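Local structure of aminopeptidase YwaD (Bacillus subtilis, 6HC6) at residues T402-S406 with I407-S411. The protein removes N-terminal amino acids from peptides, arginine, lysine and leucine among them, as a secreted two-zinc aminopeptidase of the M28 family. Sequence-based numbering, arbitrary orientation.
Sequences TPEDS and IEHIS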
ATOM      1  N   THR A 402      -8.134   5.196   6.562  1.00 18.63           N
ATOM      2  CA  THR A 402      -8.734   5.722   7.781  1.00 20.48           C
ATOM      3  C   THR A 402      -9.084   4.568   8.707  1.00 17.74           C
ATOM      4  O   THR A 402      -9.093   3.404   8.291  1.00 19.25           O
ATOM      5  CB  THR A 402     -10.008   6.539   7.501  1.00 26.00           C
ATOM      6  OG1 THR A 402     -11.100   5.646   7.276  1.00 28.56           O
ATOM      7  CG2 THR A 402      -9.846   7.483   6.299  1.00 30.61           C
ATOM      8  N   PRO A 403      -9.382   4.855   9.979  1.00 18.60           N
ATOM      9  CA  PRO A 403      -9.879   3.788  10.865  1.00 21.31           C
ATOM     10  C   PRO A 403     -11.158   3.151  10.365  1.00 25.82           C
ATOM     11  O   PRO A 403     -11.523   2.071  10.843  1.00 23.28           O
ATOM     12  CB  PRO A 403     -10.098   4.512  12.201  1.00 21.45           C
ATOM     13  CG  PRO A 403      -9.159   5.657  12.162  1.00 25.83           C
ATOM     14  CD  PRO A 403      -9.108   6.098  10.729  1.00 21.08           C
ATOM     15  N   GLU A 404     -11.860   3.787   9.431  1.00 20.11           N
ATOM     16  CA  GLU A 404     -13.086   3.198   8.906  1.00 22.74           C
ATOM     17  C   GLU A 404     -12.838   2.206   7.775  1.00 24.43           C
ATOM     18  O   GLU A 404     -13.810   1.681   7.222  1.00 22.99           O
ATOM     19  CB  GLU A 404     -14.043   4.302   8.433  1.00 26.34           C
ATOM     20  CG  GLU A 404     -14.456   5.261   9.535  1.00 35.63           C
ATOM     21  CD  GLU A 404     -15.411   4.636  10.527  1.00 59.30           C
ATOM     22  OE1 GLU A 404     -15.510   5.149  11.665  1.00 71.05           O
ATOM     23  OE2 GLU A 404     -16.064   3.633  10.169  1.00 68.03           O
ATOM     24  N   ASP A 405     -11.579   1.928   7.408  1.00 18.10           N
ATOM     25  CA  ASP A 405     -11.280   0.830   6.487  1.00 17.20           C
ATOM     26  C   ASP A 405     -11.360  -0.486   7.263  1.00 19.39           C
ATOM     27  O   ASP A 405     -10.365  -1.165   7.525  1.00 18.63           O
ATOM     28  CB  ASP A 405      -9.914   0.995   5.826  1.00 16.72           C
ATOM     29  CG  ASP A 405      -9.653  -0.068   4.802  1.00 19.57           C
ATOM     30  OD1 ASP A 405      -8.507  -0.182   4.332  1.00 17.56           O
ATOM     31  OD2 ASP A 405     -10.608  -0.801   4.476  1.00 21.12           O
ATOM     32  N   SER A 406     -12.588  -0.846   7.618  1.00 21.74           N
ATOM     33  CA  SER A 406     -12.886  -1.926   8.542  1.00 22.05           C
ATOM     34  C   SER A 406     -13.774  -2.955   7.860  1.00 26.87           C
ATOM     35  O   SER A 406     -14.335  -2.709   6.792  1.00 23.70           O
ATOM     36  CB  SER A 406     -13.596  -1.385   9.780  1.00 20.75           C
ATOM     37  OG  SER A 406     -14.860  -0.865   9.393  1.00 24.38           O
ATOM     38  N   ILE A 407     -13.904  -4.125   8.493  1.00 22.28           N
ATOM     39  CA  ILE A 407     -14.681  -5.189   7.867  1.00 20.84           C
ATOM     40  C   ILE A 407     -16.151  -4.819   7.745  1.00 27.33           C
ATOM     41  O   ILE A 407     -16.849  -5.361   6.877  1.00 25.88           O
ATOM     42  CB  ILE A 407     -14.470  -6.508   8.633  1.00 26.31           C
ATOM     43  CG1 ILE A 407     -14.702  -7.694   7.691  1.00 31.58           C
ATOM     44  CG2 ILE A 407     -15.361  -6.580   9.870  1.00 29.95           C
ATOM     45  CD1 ILE A 407     -14.292  -9.025   8.275  1.00 29.24           C
ATOM     46  N   GLU A 408     -16.639  -3.885   8.574  1.00 24.42           N
ATOM     47  CA  GLU A 408     -17.990  -3.374   8.407  1.00 23.94           C
ATOM     48  C   GLU A 408     -18.214  -2.844   6.993  1.00 23.83           C
ATOM     49  O   GLU A 408     -19.345  -2.848   6.496  1.00 26.27           O
ATOM     50  CB  GLU A 408     -18.269  -2.278   9.460  1.00 27.85           C
ATOM     51  CG  GLU A 408     -19.426  -1.368   9.137  1.00 45.24           C
ATOM     52  CD  GLU A 408     -19.743  -0.390  10.259  1.00 47.94           C
ATOM     53  OE1 GLU A 408     -20.925  -0.015  10.393  1.00 47.10           O
ATOM     54  OE2 GLU A 408     -18.814   0.006  10.996  1.00 43.49           O
ATOM     55  N   HIS A 409     -17.151  -2.412   6.319  1.00 26.08           N
ATOM     56  CA  HIS A 409     -17.273  -1.820   4.992  1.00 24.26           C
ATOM     57  C   HIS A 409     -16.735  -2.747   3.913  1.00 25.96           C
ATOM     58  O   HIS A 409     -16.222  -2.294   2.893  1.00 22.21           O
ATOM     59  CB  HIS A 409     -16.569  -0.462   4.952  1.00 24.01           C
ATOM     60  CG  HIS A 409     -17.253   0.579   5.784  1.00 25.96           C
ATOM     61  ND1 HIS A 409     -16.597   1.326   6.741  1.00 30.49           N
ATOM     62  CD2 HIS A 409     -18.547   0.981   5.816  1.00 27.65           C
ATOM     63  CE1 HIS A 409     -17.454   2.144   7.325  1.00 28.34           C
ATOM     64  NE2 HIS A 409     -18.644   1.960   6.779  1.00 29.38           N
ATOM     65  N   ILE A 410     -16.841  -4.050   4.139  1.00 23.02           N
ATOM     66  CA  ILE A 410     -16.439  -5.067   3.175  1.00 20.96           C
ATOM     67  C   ILE A 410     -17.709  -5.731   2.673  1.00 23.94           C
ATOM     68  O   ILE A 410     -18.602  -6.041   3.464  1.00 25.39           O
ATOM     69  CB  ILE A 410     -15.486  -6.097   3.812  1.00 20.77           C
ATOM     70  CG1 ILE A 410     -14.104  -5.488   4.026  1.00 18.80           C
ATOM     71  CG2 ILE A 410     -15.374  -7.361   2.938  1.00 21.46           C
ATOM     72  CD1 ILE A 410     -13.351  -5.192   2.750  1.00 20.57           C
ATOM     73  N   SER A 411     -17.796  -5.934   1.357  1.00 26.49           N
ATOM     74  CA  SER A 411     -18.928  -6.608   0.735  1.00 26.82           C
ATOM     75  C   SER A 411     -18.494  -7.993   0.259  1.00 26.10           C
ATOM     76  O   SER A 411     -17.558  -8.111  -0.540  1.00 24.13           O
ATOM     77  CB  SER A 411     -19.462  -5.798  -0.445  1.00 25.43           C
ATOM     78  OG  SER A 411     -20.176  -6.629  -1.336  1.00 26.24           O
TER
HETATM   79  O   HOH W   1     -16.053   0.924  10.753  1.00 38.35           O
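The loop that runs from the zinc ligand H401 to helix 412-430 folds back on itself where H409 reaches E404. ND1 of H409 donates to the carbonyl O of E404 at 2.9 Å; the bond is nearly straight at 163° and lies close to the planes of both the ring and the carbonyl. CG of H409 stands anti to its own carbonyl carbon (chi1 -68°), which swings the ring back along the loop so that its ND1 edge meets that oxygen. A second bond, H409 N to S406 O at 2.9 Å, closes the short 3-10 turn at I407 and E408. The ring thus hangs from a backbone that is itself tied down, and it stacks on W399.

Beside it the E404 side chain, bent at chi2, brings OE2 within 3.5 Å of H409 CE1, with carboxylate and ring planes 60° apart. One water joins three side chains: it donates to E404 OE2 (2.8 Å) and to E408 OE2 (2.9 Å) and accepts from S406 OG, a short contact whose geometry is less certain. By bridging the two carboxylates, whose OE2 atoms are 4.6 Å apart, it probably eases their repulsion.

The D405 carboxylate accepts from the backbone N of N261 (at OD2) and of D262 (at OD1), the latter a ligand of both zinc ions, while I407 packs on helix 45-59. S411 then caps the next helix through R414 N. The whole is a type I beta turn from T402 to D405, overlapped by an ST turn in which T402 OG1 accepts from E404 N, running into a 3-10 turn and an N-cap: a compact loop bordering the two-zinc site of an M28 aminopeptidase.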